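Local coordinates for protein putative phosphoenolpyruvate-dependent sugar phosphotransferase system (PTS) permease (Klebsiella pneumoniae subsp. pneumoniae, PDB 3MTQ) that probably serves as a cytoplasmic IIA component of a mannose-family phosphotransferase system, passing on phosphoryl groups that drive sugar uptake, at residues L42-Q47 with D117-A122; D49-C54 with V71-A76; D62-V67 with F95-S100; I81-I86 with P113-L118; G109-L114 with E140-C145. All blocks are in the same frame, centred on the assembly; numbering follows the deposited sequence. Where two conformers were deposited one is given.

Contact 1: residues L42-Q47 with D117-A122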
# COMPACT_ATOMS: atom_id res chain seq x y z
N LEU A 42 -3.77 9.22 -10.81
CA LEU A 42 -3.00 9.08 -12.04
C LEU A 42 -3.57 7.96 -12.89
O LEU A 42 -3.47 7.97 -14.12
CB LEU A 42 -1.53 8.79 -11.74
CG LEU A 42 -0.79 9.96 -11.09
CD1 LEU A 42 0.58 9.53 -10.57
CD2 LEU A 42 -0.67 11.06 -12.11
N ILE A 43 -4.17 6.98 -12.24
CA ILE A 43 -4.72 5.86 -13.01
C ILE A 43 -6.18 6.07 -13.40
O ILE A 43 -6.52 5.84 -14.56
CB ILE A 43 -4.55 4.48 -12.32
CG1 ILE A 43 -3.06 4.10 -12.21
CG2 ILE A 43 -5.31 3.44 -13.13
CD1 ILE A 43 -2.71 3.08 -11.08
N LEU A 44 -7.04 6.46 -12.46
CA LEU A 44 -8.51 6.53 -12.66
C LEU A 44 -9.08 7.94 -12.66
O LEU A 44 -10.29 8.10 -12.65
CB LEU A 44 -9.26 5.69 -11.62
CG LEU A 44 -9.03 4.18 -11.62
CD1 LEU A 44 -9.82 3.54 -10.46
CD2 LEU A 44 -9.41 3.57 -12.93
N GLY A 45 -8.21 8.95 -12.67
CA GLY A 45 -8.63 10.35 -12.55
C GLY A 45 -8.96 10.82 -11.11
O GLY A 45 -9.06 10.01 -10.19
N LYS A 46 -9.18 12.12 -10.95
CA LYS A 46 -9.46 12.72 -9.63
C LYS A 46 -10.60 12.04 -8.87
O LYS A 46 -11.59 11.64 -9.45
CB LYS A 46 -9.69 14.25 -9.74
CG LYS A 46 -8.40 15.08 -9.54
CD LYS A 46 -8.31 16.31 -10.46
CE LYS A 46 -6.92 17.03 -10.35
NZ LYS A 46 -6.42 17.61 -11.69
N GLN A 47 -10.41 11.91 -7.56
CA GLN A 47 -11.33 11.18 -6.72
C GLN A 47 -11.94 12.07 -5.64
O GLN A 47 -11.50 12.08 -4.50
CB GLN A 47 -10.63 9.96 -6.12
CG GLN A 47 -10.14 8.94 -7.17
CD GLN A 47 -11.29 8.27 -7.92
OE1 GLN A 47 -12.35 8.01 -7.36
NE2 GLN A 47 -11.08 7.99 -9.23
N ASP A 117 -9.73 -2.13 -7.48
CA ASP A 117 -10.83 -3.11 -7.56
C ASP A 117 -12.14 -2.56 -6.98
O ASP A 117 -13.22 -2.76 -7.56
CB ASP A 117 -10.47 -4.42 -6.86
CG ASP A 117 -11.20 -5.62 -7.46
OD1 ASP A 117 -10.88 -5.94 -8.62
OD2 ASP A 117 -12.11 -6.23 -6.82
N LEU A 118 -12.06 -1.88 -5.84
CA LEU A 118 -13.21 -1.22 -5.22
C LEU A 118 -13.84 -0.17 -6.16
O LEU A 118 -15.07 -0.11 -6.30
CB LEU A 118 -12.81 -0.55 -3.90
CG LEU A 118 -12.55 -1.52 -2.73
CD1 LEU A 118 -11.85 -0.87 -1.51
CD2 LEU A 118 -13.88 -2.15 -2.35
N LEU A 119 -13.00 0.65 -6.79
CA LEU A 119 -13.51 1.71 -7.65
C LEU A 119 -14.15 1.19 -8.95
O LEU A 119 -15.21 1.70 -9.35
CB LEU A 119 -12.41 2.75 -7.90
CG LEU A 119 -11.98 3.59 -6.69
CD1 LEU A 119 -10.78 4.50 -7.11
CD2 LEU A 119 -13.11 4.44 -6.08
N ILE A 120 -13.52 0.21 -9.60
CA ILE A 120 -14.09 -0.57 -10.74
C ILE A 120 -15.50 -1.11 -10.45
O ILE A 120 -16.43 -0.89 -11.23
CB ILE A 120 -13.14 -1.76 -11.10
CG1 ILE A 120 -11.92 -1.25 -11.86
CG2 ILE A 120 -13.87 -2.88 -11.92
CD1 ILE A 120 -10.95 -2.31 -12.19
N SER A 121 -15.64 -1.82 -9.32
CA SER A 121 -16.92 -2.37 -8.88
C SER A 121 -17.80 -1.42 -8.09
O SER A 121 -18.56 -1.81 -7.26
CB SER A 121 -16.63 -3.61 -8.06
OG SER A 121 -15.92 -4.51 -8.87
N ALA A 122 -17.70 -0.12 -8.34
CA ALA A 122 -18.33 0.88 -7.49
C ALA A 122 -19.85 0.99 -7.62
O ALA A 122 -20.51 1.54 -6.73
CB ALA A 122 -17.71 2.22 -7.77

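Contact 2: residues D49-C54 with V71-A76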
# COMPACT_ATOMS: atom_id res chain seq x y z
N ASP A 49 -14.53 11.75 -3.82
CA ASP A 49 -15.07 11.09 -2.64
C ASP A 49 -14.09 10.25 -1.82
O ASP A 49 -14.52 9.48 -0.93
CB ASP A 49 -16.28 10.27 -3.04
CG ASP A 49 -17.38 11.14 -3.62
OD1 ASP A 49 -17.71 12.15 -2.95
OD2 ASP A 49 -17.83 10.87 -4.76
N ILE A 50 -12.79 10.41 -2.08
CA ILE A 50 -11.76 9.82 -1.23
C ILE A 50 -11.19 10.93 -0.38
O ILE A 50 -10.74 11.94 -0.91
CB ILE A 50 -10.65 9.15 -2.03
CG1 ILE A 50 -11.23 7.98 -2.89
CG2 ILE A 50 -9.55 8.66 -1.07
CD1 ILE A 50 -10.20 7.31 -3.82
N HIS A 51 -11.22 10.74 0.93
CA HIS A 51 -10.68 11.69 1.88
C HIS A 51 -9.50 11.05 2.51
O HIS A 51 -9.44 9.82 2.65
CB HIS A 51 -11.75 12.08 2.89
CG HIS A 51 -13.00 12.54 2.23
ND1 HIS A 51 -13.25 13.87 1.95
CD2 HIS A 51 -14.02 11.84 1.68
CE1 HIS A 51 -14.39 13.97 1.29
NE2 HIS A 51 -14.87 12.75 1.11
N THR A 52 -8.52 11.84 2.89
CA THR A 52 -7.34 11.24 3.50
C THR A 52 -7.15 11.73 4.93
O THR A 52 -7.35 12.93 5.25
CB THR A 52 -6.08 11.49 2.72
OG1 THR A 52 -5.83 12.92 2.68
CG2 THR A 52 -6.12 10.85 1.33
N LEU A 53 -6.75 10.82 5.79
CA LEU A 53 -6.31 11.18 7.12
C LEU A 53 -4.84 10.78 7.26
O LEU A 53 -4.51 9.61 7.20
CB LEU A 53 -7.16 10.55 8.21
CG LEU A 53 -6.88 11.06 9.64
CD1 LEU A 53 -8.14 11.10 10.53
CD2 LEU A 53 -5.70 10.33 10.34
N CYS A 54 -3.97 11.78 7.43
CA CYS A 54 -2.55 11.49 7.59
C CYS A 54 -2.08 11.86 9.00
O CYS A 54 -1.89 13.04 9.33
CB CYS A 54 -1.71 12.22 6.55
SG CYS A 54 -1.94 11.83 4.84
N VAL A 71 -14.99 11.60 10.86
CA VAL A 71 -16.10 10.66 10.67
C VAL A 71 -17.47 11.30 10.92
O VAL A 71 -18.43 11.06 10.19
CB VAL A 71 -15.94 9.43 11.61
CG1 VAL A 71 -17.13 8.46 11.51
CG2 VAL A 71 -14.61 8.74 11.32
N ALA A 72 -17.53 12.13 11.96
CA ALA A 72 -18.74 12.88 12.34
C ALA A 72 -19.28 13.75 11.19
O ALA A 72 -20.45 14.11 11.20
CB ALA A 72 -18.46 13.77 13.60
N ARG A 73 -18.43 14.06 10.21
CA ARG A 73 -18.84 14.83 9.05
C ARG A 73 -19.81 14.12 8.09
O ARG A 73 -20.52 14.78 7.34
CB ARG A 73 -17.63 15.22 8.21
CG ARG A 73 -16.74 16.38 8.70
CD ARG A 73 -15.68 16.64 7.59
NE ARG A 73 -16.30 16.49 6.26
CZ ARG A 73 -15.65 16.40 5.09
NH1 ARG A 73 -14.32 16.50 5.02
NH2 ARG A 73 -16.34 16.25 3.97
N PHE A 74 -19.81 12.77 8.09
CA PHE A 74 -20.55 11.96 7.13
C PHE A 74 -21.92 11.53 7.68
O PHE A 74 -21.99 11.01 8.80
CB PHE A 74 -19.73 10.71 6.77
CG PHE A 74 -18.42 11.04 6.10
CD1 PHE A 74 -17.24 11.12 6.83
CD2 PHE A 74 -18.38 11.34 4.76
CE1 PHE A 74 -16.05 11.43 6.22
CE2 PHE A 74 -17.17 11.70 4.14
CZ PHE A 74 -16.01 11.74 4.88
N PRO A 75 -23.01 11.78 6.92
CA PRO A 75 -24.33 11.44 7.42
C PRO A 75 -24.42 9.94 7.60
O PRO A 75 -23.78 9.22 6.84
CB PRO A 75 -25.26 11.91 6.30
CG PRO A 75 -24.53 13.18 5.73
CD PRO A 75 -23.09 12.74 5.78
N ALA A 76 -25.14 9.50 8.63
CA ALA A 76 -25.27 8.05 8.94
C ALA A 76 -25.88 7.25 7.80
O ALA A 76 -25.62 6.01 7.66
CB ALA A 76 -26.10 7.84 10.26

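Contact 3: residues D62-V67 with F95-S100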
# COMPACT_ATOMS: atom_id res chain seq x y z
N ASP A 62 -4.09 16.02 18.13
CA ASP A 62 -4.17 14.66 18.65
C ASP A 62 -5.14 13.83 17.81
O ASP A 62 -6.10 14.36 17.21
CB ASP A 62 -4.67 14.64 20.10
CG ASP A 62 -6.17 14.79 20.18
OD1 ASP A 62 -6.65 15.78 19.60
OD2 ASP A 62 -6.86 13.92 20.77
N LEU A 63 -4.95 12.52 17.87
CA LEU A 63 -5.48 11.63 16.87
C LEU A 63 -6.95 11.36 17.09
O LEU A 63 -7.73 11.42 16.15
CB LEU A 63 -4.71 10.30 16.91
CG LEU A 63 -4.85 9.40 15.69
CD1 LEU A 63 -4.62 10.16 14.41
CD2 LEU A 63 -3.87 8.22 15.82
N THR A 64 -7.32 11.03 18.32
CA THR A 64 -8.70 10.71 18.61
C THR A 64 -9.66 11.78 18.13
O THR A 64 -10.67 11.45 17.52
CB THR A 64 -8.95 10.42 20.09
OG1 THR A 64 -8.06 9.40 20.53
CG2 THR A 64 -10.41 9.93 20.29
N GLN A 65 -9.32 13.06 18.37
CA GLN A 65 -10.18 14.17 17.89
C GLN A 65 -10.17 14.35 16.36
O GLN A 65 -11.23 14.59 15.77
CB GLN A 65 -9.83 15.49 18.58
CG GLN A 65 -9.10 16.49 17.72
N GLN A 66 -8.98 14.24 15.76
CA GLN A 66 -8.79 14.24 14.30
C GLN A 66 -9.73 13.18 13.73
O GLN A 66 -10.56 13.47 12.89
CB GLN A 66 -7.30 13.95 13.96
CG GLN A 66 -6.82 14.12 12.46
CD GLN A 66 -5.30 13.91 12.28
OE1 GLN A 66 -4.63 13.45 13.18
NE2 GLN A 66 -4.76 14.22 11.08
N VAL A 67 -9.64 11.97 14.25
CA VAL A 67 -10.46 10.88 13.72
C VAL A 67 -11.96 11.10 13.90
O VAL A 67 -12.71 11.01 12.91
CB VAL A 67 -10.03 9.50 14.31
CG1 VAL A 67 -11.00 8.40 13.89
CG2 VAL A 67 -8.63 9.15 13.83
N PHE A 95 -10.09 3.71 14.71
CA PHE A 95 -11.30 3.57 13.90
C PHE A 95 -12.17 2.40 14.34
O PHE A 95 -13.37 2.38 14.05
CB PHE A 95 -10.95 3.41 12.42
CG PHE A 95 -10.62 4.69 11.74
CD1 PHE A 95 -11.63 5.52 11.29
CD2 PHE A 95 -9.30 5.08 11.55
CE1 PHE A 95 -11.32 6.73 10.67
CE2 PHE A 95 -8.98 6.27 10.94
CZ PHE A 95 -9.99 7.09 10.48
N VAL A 96 -11.59 1.45 15.07
CA VAL A 96 -12.32 0.28 15.56
C VAL A 96 -13.60 0.65 16.34
O VAL A 96 -14.61 -0.05 16.28
CB VAL A 96 -11.34 -0.63 16.34
CG1 VAL A 96 -12.04 -1.71 17.16
CG2 VAL A 96 -10.35 -1.22 15.35
N ARG A 97 -13.60 1.82 16.98
CA ARG A 97 -14.74 2.24 17.80
C ARG A 97 -15.98 2.51 16.96
O ARG A 97 -17.09 2.45 17.47
CB ARG A 97 -14.39 3.49 18.62
CG ARG A 97 -13.76 4.58 17.84
CD ARG A 97 -14.10 5.97 18.34
NE ARG A 97 -14.37 6.03 19.78
CZ ARG A 97 -13.50 6.38 20.73
NH1 ARG A 97 -13.90 6.39 22.00
NH2 ARG A 97 -12.25 6.72 20.43
N PHE A 98 -15.78 2.86 15.69
CA PHE A 98 -16.88 3.20 14.79
C PHE A 98 -17.61 2.04 14.16
O PHE A 98 -18.59 2.23 13.42
CB PHE A 98 -16.41 4.15 13.69
CG PHE A 98 -15.88 5.42 14.22
CD1 PHE A 98 -16.73 6.45 14.56
CD2 PHE A 98 -14.51 5.58 14.44
CE1 PHE A 98 -16.22 7.65 15.07
CE2 PHE A 98 -14.00 6.76 14.96
CZ PHE A 98 -14.87 7.80 15.28
N LEU A 99 -17.24 0.82 14.50
CA LEU A 99 -18.04 -0.30 14.04
C LEU A 99 -19.50 -0.28 14.61
O LEU A 99 -20.33 -1.11 14.23
CB LEU A 99 -17.33 -1.63 14.37
CG LEU A 99 -15.90 -1.83 13.83
CD1 LEU A 99 -15.22 -3.02 14.49
CD2 LEU A 99 -15.89 -1.95 12.29
N SER A 100 -19.81 0.62 15.55
CA SER A 100 -21.21 0.84 15.97
C SER A 100 -21.99 1.80 15.04
O SER A 100 -23.22 1.94 15.18
CB SER A 100 -21.29 1.34 17.42
OG SER A 100 -20.46 2.47 17.62

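Contact 4: residues I81-I86 with P113-L118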
# COMPACT_ATOMS: atom_id res chain seq x y z
N ILE A 81 -16.43 3.86 3.89
CA ILE A 81 -15.44 2.78 3.82
C ILE A 81 -14.07 3.35 4.20
O ILE A 81 -13.51 4.16 3.46
CB ILE A 81 -15.42 2.09 2.42
CG1 ILE A 81 -16.83 1.61 2.06
CG2 ILE A 81 -14.40 0.92 2.41
CD1 ILE A 81 -16.94 1.04 0.64
N VAL A 82 -13.57 2.96 5.37
CA VAL A 82 -12.26 3.40 5.86
C VAL A 82 -11.23 2.30 5.59
O VAL A 82 -11.46 1.09 5.91
CB VAL A 82 -12.29 3.76 7.38
CG1 VAL A 82 -10.97 4.35 7.84
CG2 VAL A 82 -13.43 4.75 7.73
N ILE A 83 -10.14 2.68 4.96
CA ILE A 83 -9.02 1.77 4.69
C ILE A 83 -7.78 2.38 5.35
O ILE A 83 -7.35 3.52 4.99
CB ILE A 83 -8.72 1.53 3.17
CG1 ILE A 83 -9.97 1.21 2.34
CG2 ILE A 83 -7.71 0.39 3.04
CD1 ILE A 83 -10.69 2.43 1.73
N THR A 84 -7.25 1.67 6.34
CA THR A 84 -6.12 2.13 7.10
C THR A 84 -4.86 1.43 6.63
O THR A 84 -4.91 0.34 5.97
CB THR A 84 -6.30 1.87 8.61
OG1 THR A 84 -6.41 0.43 8.83
CG2 THR A 84 -7.56 2.55 9.12
N ASP A 85 -3.71 2.02 6.96
CA ASP A 85 -2.41 1.43 6.57
C ASP A 85 -2.15 0.04 7.14
O ASP A 85 -1.67 -0.87 6.44
CB ASP A 85 -1.22 2.35 6.91
CG ASP A 85 -1.14 2.77 8.40
OD1 ASP A 85 -2.00 2.48 9.25
OD2 ASP A 85 -0.21 3.61 8.65
N ILE A 86 -2.41 -0.12 8.44
CA ILE A 86 -2.06 -1.43 9.04
C ILE A 86 -2.88 -1.79 10.24
O ILE A 86 -3.13 -1.01 11.15
CB ILE A 86 -0.51 -1.49 9.37
CG1 ILE A 86 -0.06 -2.84 9.86
CG2 ILE A 86 -0.11 -0.43 10.43
CD1 ILE A 86 1.47 -3.02 9.85
N PRO A 113 -3.84 -2.19 -5.50
CA PRO A 113 -4.81 -3.03 -6.19
C PRO A 113 -6.18 -3.00 -5.52
O PRO A 113 -7.22 -2.99 -6.21
CB PRO A 113 -4.21 -4.45 -6.08
CG PRO A 113 -2.85 -4.32 -5.41
CD PRO A 113 -2.54 -2.81 -5.24
N LEU A 114 -6.22 -3.02 -4.19
CA LEU A 114 -7.50 -2.98 -3.44
C LEU A 114 -8.38 -1.81 -3.80
O LEU A 114 -9.57 -1.94 -4.12
CB LEU A 114 -7.24 -2.99 -1.94
CG LEU A 114 -8.45 -2.78 -1.03
CD1 LEU A 114 -9.40 -3.99 -1.18
CD2 LEU A 114 -7.97 -2.64 0.41
N ILE A 115 -7.78 -0.62 -3.78
CA ILE A 115 -8.49 0.55 -4.18
C ILE A 115 -9.00 0.55 -5.63
O ILE A 115 -10.16 0.89 -5.88
CB ILE A 115 -7.62 1.81 -3.88
CG1 ILE A 115 -7.18 1.78 -2.43
CG2 ILE A 115 -8.45 3.03 -4.22
CD1 ILE A 115 -8.30 1.52 -1.47
N ILE A 116 -8.19 0.11 -6.57
CA ILE A 116 -8.60 -0.00 -7.97
C ILE A 116 -9.80 -0.97 -8.14
O ILE A 116 -10.78 -0.68 -8.85
CB ILE A 116 -7.43 -0.46 -8.85
CG1 ILE A 116 -6.37 0.66 -8.92
CG2 ILE A 116 -7.90 -0.76 -10.26
CD1 ILE A 116 -6.99 1.99 -9.23
N ASP A 117 -9.73 -2.13 -7.48
CA ASP A 117 -10.83 -3.11 -7.56
C ASP A 117 -12.14 -2.56 -6.98
O ASP A 117 -13.22 -2.76 -7.56
CB ASP A 117 -10.47 -4.42 -6.86
CG ASP A 117 -11.20 -5.62 -7.46
OD1 ASP A 117 -10.88 -5.94 -8.62
OD2 ASP A 117 -12.11 -6.23 -6.82
N LEU A 118 -12.06 -1.88 -5.84
CA LEU A 118 -13.21 -1.22 -5.22
C LEU A 118 -13.84 -0.17 -6.16
O LEU A 118 -15.07 -0.11 -6.30
CB LEU A 118 -12.81 -0.55 -3.90
CG LEU A 118 -12.55 -1.52 -2.73
CD1 LEU A 118 -11.85 -0.87 -1.51
CD2 LEU A 118 -13.88 -2.15 -2.35

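Contact 5: residues G109-L114 with E140-C145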
# COMPACT_ATOMS: atom_id res chain seq x y z
N GLY A 109 -5.01 -2.39 5.78
CA GLY A 109 -3.97 -2.81 4.79
C GLY A 109 -4.07 -2.12 3.44
O GLY A 109 -4.02 -2.74 2.38
N LEU A 110 -4.13 -0.80 3.45
CA LEU A 110 -4.11 -0.04 2.24
C LEU A 110 -3.11 -0.51 1.21
O LEU A 110 -1.95 -0.78 1.52
CB LEU A 110 -3.72 1.41 2.56
CG LEU A 110 -4.69 2.48 2.94
CD1 LEU A 110 -3.80 3.69 3.16
CD2 LEU A 110 -5.72 2.75 1.85
N ASN A 111 -3.57 -0.56 -0.03
CA ASN A 111 -2.75 -0.94 -1.16
C ASN A 111 -3.49 -0.59 -2.42
O ASN A 111 -4.70 -0.37 -2.41
CB ASN A 111 -2.39 -2.47 -1.11
CG ASN A 111 -3.58 -3.37 -1.35
OD1 ASN A 111 -3.99 -3.62 -2.50
ND2 ASN A 111 -4.14 -3.93 -0.26
N LEU A 112 -2.75 -0.44 -3.50
CA LEU A 112 -3.30 0.04 -4.75
C LEU A 112 -4.25 -0.94 -5.41
O LEU A 112 -5.36 -0.59 -5.81
CB LEU A 112 -2.18 0.41 -5.71
CG LEU A 112 -2.55 1.16 -7.00
CD1 LEU A 112 -3.62 2.31 -6.88
CD2 LEU A 112 -1.26 1.65 -7.72
N PRO A 113 -3.84 -2.19 -5.50
CA PRO A 113 -4.81 -3.03 -6.19
C PRO A 113 -6.18 -3.00 -5.52
O PRO A 113 -7.22 -2.99 -6.21
CB PRO A 113 -4.21 -4.45 -6.08
CG PRO A 113 -2.85 -4.32 -5.41
CD PRO A 113 -2.54 -2.81 -5.24
N LEU A 114 -6.22 -3.02 -4.19
CA LEU A 114 -7.50 -2.98 -3.44
C LEU A 114 -8.38 -1.81 -3.80
O LEU A 114 -9.57 -1.94 -4.12
CB LEU A 114 -7.24 -2.99 -1.94
CG LEU A 114 -8.45 -2.78 -1.03
CD1 LEU A 114 -9.40 -3.99 -1.18
CD2 LEU A 114 -7.97 -2.64 0.41
N GLU A 140 -4.62 -11.57 -4.36
CA GLU A 140 -4.12 -12.35 -5.48
C GLU A 140 -3.05 -11.58 -6.24
O GLU A 140 -2.06 -12.15 -6.67
CB GLU A 140 -5.24 -12.70 -6.45
CG GLU A 140 -6.30 -13.67 -5.92
CD GLU A 140 -7.38 -14.00 -6.97
OE1 GLU A 140 -6.98 -14.41 -8.09
OE2 GLU A 140 -8.61 -13.86 -6.68
N SER A 141 -3.29 -10.28 -6.40
CA SER A 141 -2.36 -9.34 -7.04
C SER A 141 -1.01 -9.03 -6.32
O SER A 141 -0.04 -8.56 -6.95
CB SER A 141 -3.10 -8.01 -7.21
OG SER A 141 -2.31 -7.10 -7.92
N ILE A 142 -1.01 -9.17 -4.99
CA ILE A 142 0.18 -9.00 -4.15
C ILE A 142 1.01 -10.29 -4.26
O ILE A 142 0.59 -11.35 -3.82
CB ILE A 142 -0.27 -8.71 -2.69
CG1 ILE A 142 -0.98 -7.33 -2.64
CG2 ILE A 142 0.89 -8.74 -1.74
CD1 ILE A 142 -1.88 -7.12 -1.45
N GLN A 143 2.18 -10.21 -4.88
CA GLN A 143 2.86 -11.45 -5.29
C GLN A 143 4.35 -11.28 -5.43
O GLN A 143 4.85 -10.15 -5.55
CB GLN A 143 2.27 -11.94 -6.61
CG GLN A 143 2.52 -11.02 -7.81
CD GLN A 143 1.65 -11.32 -8.98
OE1 GLN A 143 0.51 -10.83 -9.08
NE2 GLN A 143 2.16 -12.13 -9.89
N TYR A 144 5.04 -12.42 -5.42
CA TYR A 144 6.47 -12.49 -5.63
C TYR A 144 6.68 -12.73 -7.15
O TYR A 144 6.55 -13.83 -7.65
CB TYR A 144 7.09 -13.60 -4.80
CG TYR A 144 8.61 -13.73 -4.81
CD1 TYR A 144 9.49 -12.69 -5.24
CD2 TYR A 144 9.19 -14.86 -4.31
CE1 TYR A 144 10.86 -12.87 -5.20
CE2 TYR A 144 10.53 -15.03 -4.28
CZ TYR A 144 11.38 -14.05 -4.68
OH TYR A 144 12.71 -14.33 -4.57
N CYS A 145 6.99 -11.69 -7.90
CA CYS A 145 7.05 -11.85 -9.34
C CYS A 145 8.08 -12.86 -9.91
O CYS A 145 7.86 -13.36 -11.03
CB CYS A 145 7.23 -10.47 -10.04
SG CYS A 145 5.78 -9.48 -9.85

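Contact 1: residues L42-Q47 with D117-A122
Leu-44 and Leu-119 meet where helices 32-44 and 112-120 lie side by side on one face of the parallel sheet of this doubly wound alpha/beta fold. Both helices are close to their C-terminal ends here, and the patch is small and near the surface. Leu-44, in the last turn of its helix, reaches across with one branch: its CD1 lies 3.6 Å from Leu-119 CD1 and almost as near Leu-119 CB, while the two side chains cross obliquely. Ile-116, one turn earlier on the partner helix, touches Leu-44 as well. At Gly-45 the chain leaves the helix with positive phi, turning Lys-46 and Gln-47 back along the helix end. Gln-47 then folds over this turn. The kink at chi2 (-66°) curls its amide back so that NE2 donates to Gly-45 O at 3.0 Å, a bent bond (137° at the hydrogen) in which the donor stands above the carbonyl plane. That bond steadies the amide, which meets Leu-119 head-on. Val-40 of helix 32-44 touches both Gln-47 and Leu-119. The oxygen faces the forked end of the leucine, with Gln-47 OE1 3.9 Å from Leu-119 CD1 and equally far from Leu-119 CD2.

Contact 2: residues D49-C54 with V71-A76
His-51 and Phe-74 form a T-shaped aromatic pair, with the phenyl edge directed at one face of the imidazole. The ring centroids are 5.3 Å apart and the planes stand at 70°. Phe-74 CZ does most of the touching: it hangs over the histidine face, displaced toward the rim, with His-51 CD2 as its nearest atom at 3.8 Å. Phe-74 CE2 follows at 3.9 Å from His-51 NE2, which lies in the plane of the phenyl ring.

The second kind of contact is looser and without a hydrogen bond. Arg-73 bends at chi3 and carries its guanidinium to the imidazole obliquely, the two planes nearly perpendicular. Arg-73 NH2 is 4.0 Å from His-51 CE1, and Arg-73 NH1 is 4.2 Å from His-51 ND1. The nearby positive group would, if anything, disfavour protonation of the imidazole.

Within its own turn, Phe-74 N donates to Val-71 O at 3.0 Å, near the C-terminal end of helix 63-72. Around this site, edge strand 50-55 pairs with strand 22-29, whose His-23 ring and Ile-25 also meet Phe-74. The contact therefore ties the far end of helix 63-72 back onto the strand preceding it, within the beta-alpha-beta crossover from strand 50-55 through helix 63-72 to strand 79-84.

Contact 3: residues D62-V67 with F95-S100
Two helices that cover one face of the parallel sheet, 63-72 and 90-96, come together here, with Val-67 set between the rings of Phe-95 and Phe-98. One methyl serves both. Val-67 CG1 sits over a face of the Phe-95 ring in a CH-pi contact, 3.8 Å from the ring centroid and 17° off its normal, slightly displaced toward CE1. The same methyl meets Phe-98 CE2 at 3.6 Å, but this approach is oblique. What makes the double use possible is a chi1 of 173°, which places CG1 opposite the backbone N and aims it at the partner helix; Val-67 CG2 rests more loosely on Phe-95 CE2, at 4.1 Å.

Phe-98 belongs to a short 3-10 turn that extends helix 90-96, closed by a bond from Phe-98 N to Phe-95 O of 3.0 Å. Its ring is also overlain on one face by Arg-97 CD. Arg-97, bent at chi2 and chi3, runs on toward helix 63-72, where Arg-97 NH2 lies 3.7 Å from Thr-64 CG2. The hydroxyl of that threonine is hydrogen-bonded to Glu-94, and Arg-97 NE has a long, weak ion pair with Glu-68.

Beneath the aromatic layer Phe-95 reaches Val-82 and Thr-84 of strand 79-84, while Val-67 touches Leu-53. Helices 63-72 and 90-96 thus share one face of the parallel sheet, as in a doubly wound alpha/beta fold.

Contact 4: residues I81-I86 with P113-L118
The carbonyl oxygen of Thr-84 accepts from two backbone groups at once, the N-H of Gly-109 and that of Leu-110, fixing the end of strand 79-84 against the segment that leads into helix 112-120. Strand and helix belong to the doubly wound alpha/beta fold, and Ile-83 is where the helix packs down on its sheet. Ile-83 CG2 meets Leu-114 CD2 at 4.0 Å, the two side chains running antiparallel as they pass. Leu-114 gets there because its CG is trans to its own backbone N (chi1 173°), which directs the isobutyl group at the strand. Ile-115 instead bends its tip inward, crossing the longer branch of Ile-83. Leu-118, one turn beyond Leu-114, looks down on the strand from farther off. Phe-26 of strand 22-29 and Val-40 of helix 32-44 border Ile-115.

Past the strand end, Asp-85 OD2 is hydrogen-bonded to His-29, at the end of strand 22-29, where mannose-family IIA domains carry their phosphorylated histidine; the pair probably marks the active site, and Leu-112 of the second subunit packs against Asp-85. Ile-83 has two deposited conformers, so its contacts are less certain; in the one described, Ile-83 CD1 lies 4.1 Å from Ile-115 CD1.

Contact 5: residues G109-L114 with E140-C145
Asn-111 and Ile-142 meet at the start of helix 112-120, where Asn-111 is the N-cap. From CB its side chain turns into the position between the backbone N and the carbonyl carbon (chi1 69°), folding over the first helical turn. CG comes next, 4.1 Å from Ile-142 CD1. At the tip, OD1 accepts from Leu-114 N at 2.9 Å, a straight bond (163° at the hydrogen) with the donor above the carboxamide plane. The other branch, ND2, gives a hydrogen to Gly-109 O, also 2.9 Å away, nearly along the C=O axis. Bonded at both ends, the buried amide has its rotation fixed while ND2 and CG rest on the isoleucine methyl.

Ile-142 follows helix 127-141 and touches Ile-142 of the second subunit; the next residues, Gln-143 and Tyr-144, pair antiparallel with a strand of that subunit, consistent with the exchanged-strand dimer known from mannose-family IIA domains. Beside them Pro-113 lays its ring against Ser-141, with Pro-113 CB 3.7 Å from Ser-141 OG.

Helix 112-120 runs through contacts 1, 4 and 5: contact 4 seats it on the sheet, contact 1 joins it to helix 32-44 and contact 5 to the end of helix 127-141. Contacts 4 and 5 have centres 10 Å apart and share Pro-113 and Leu-114; the centres of contacts 1 and 4 are 11 Å apart. Contacts 2 and 3, centres also 11 Å apart, both use helix 63-72, and Val-71 packs on Phe-98 between them. Contacts 3 and 4, with centres about 18 Å apart, are joined at strand 79-84. The probable active-site pair, Asp-85 with His-29, lies at the strand ends, by contact 4 and the dimer interface.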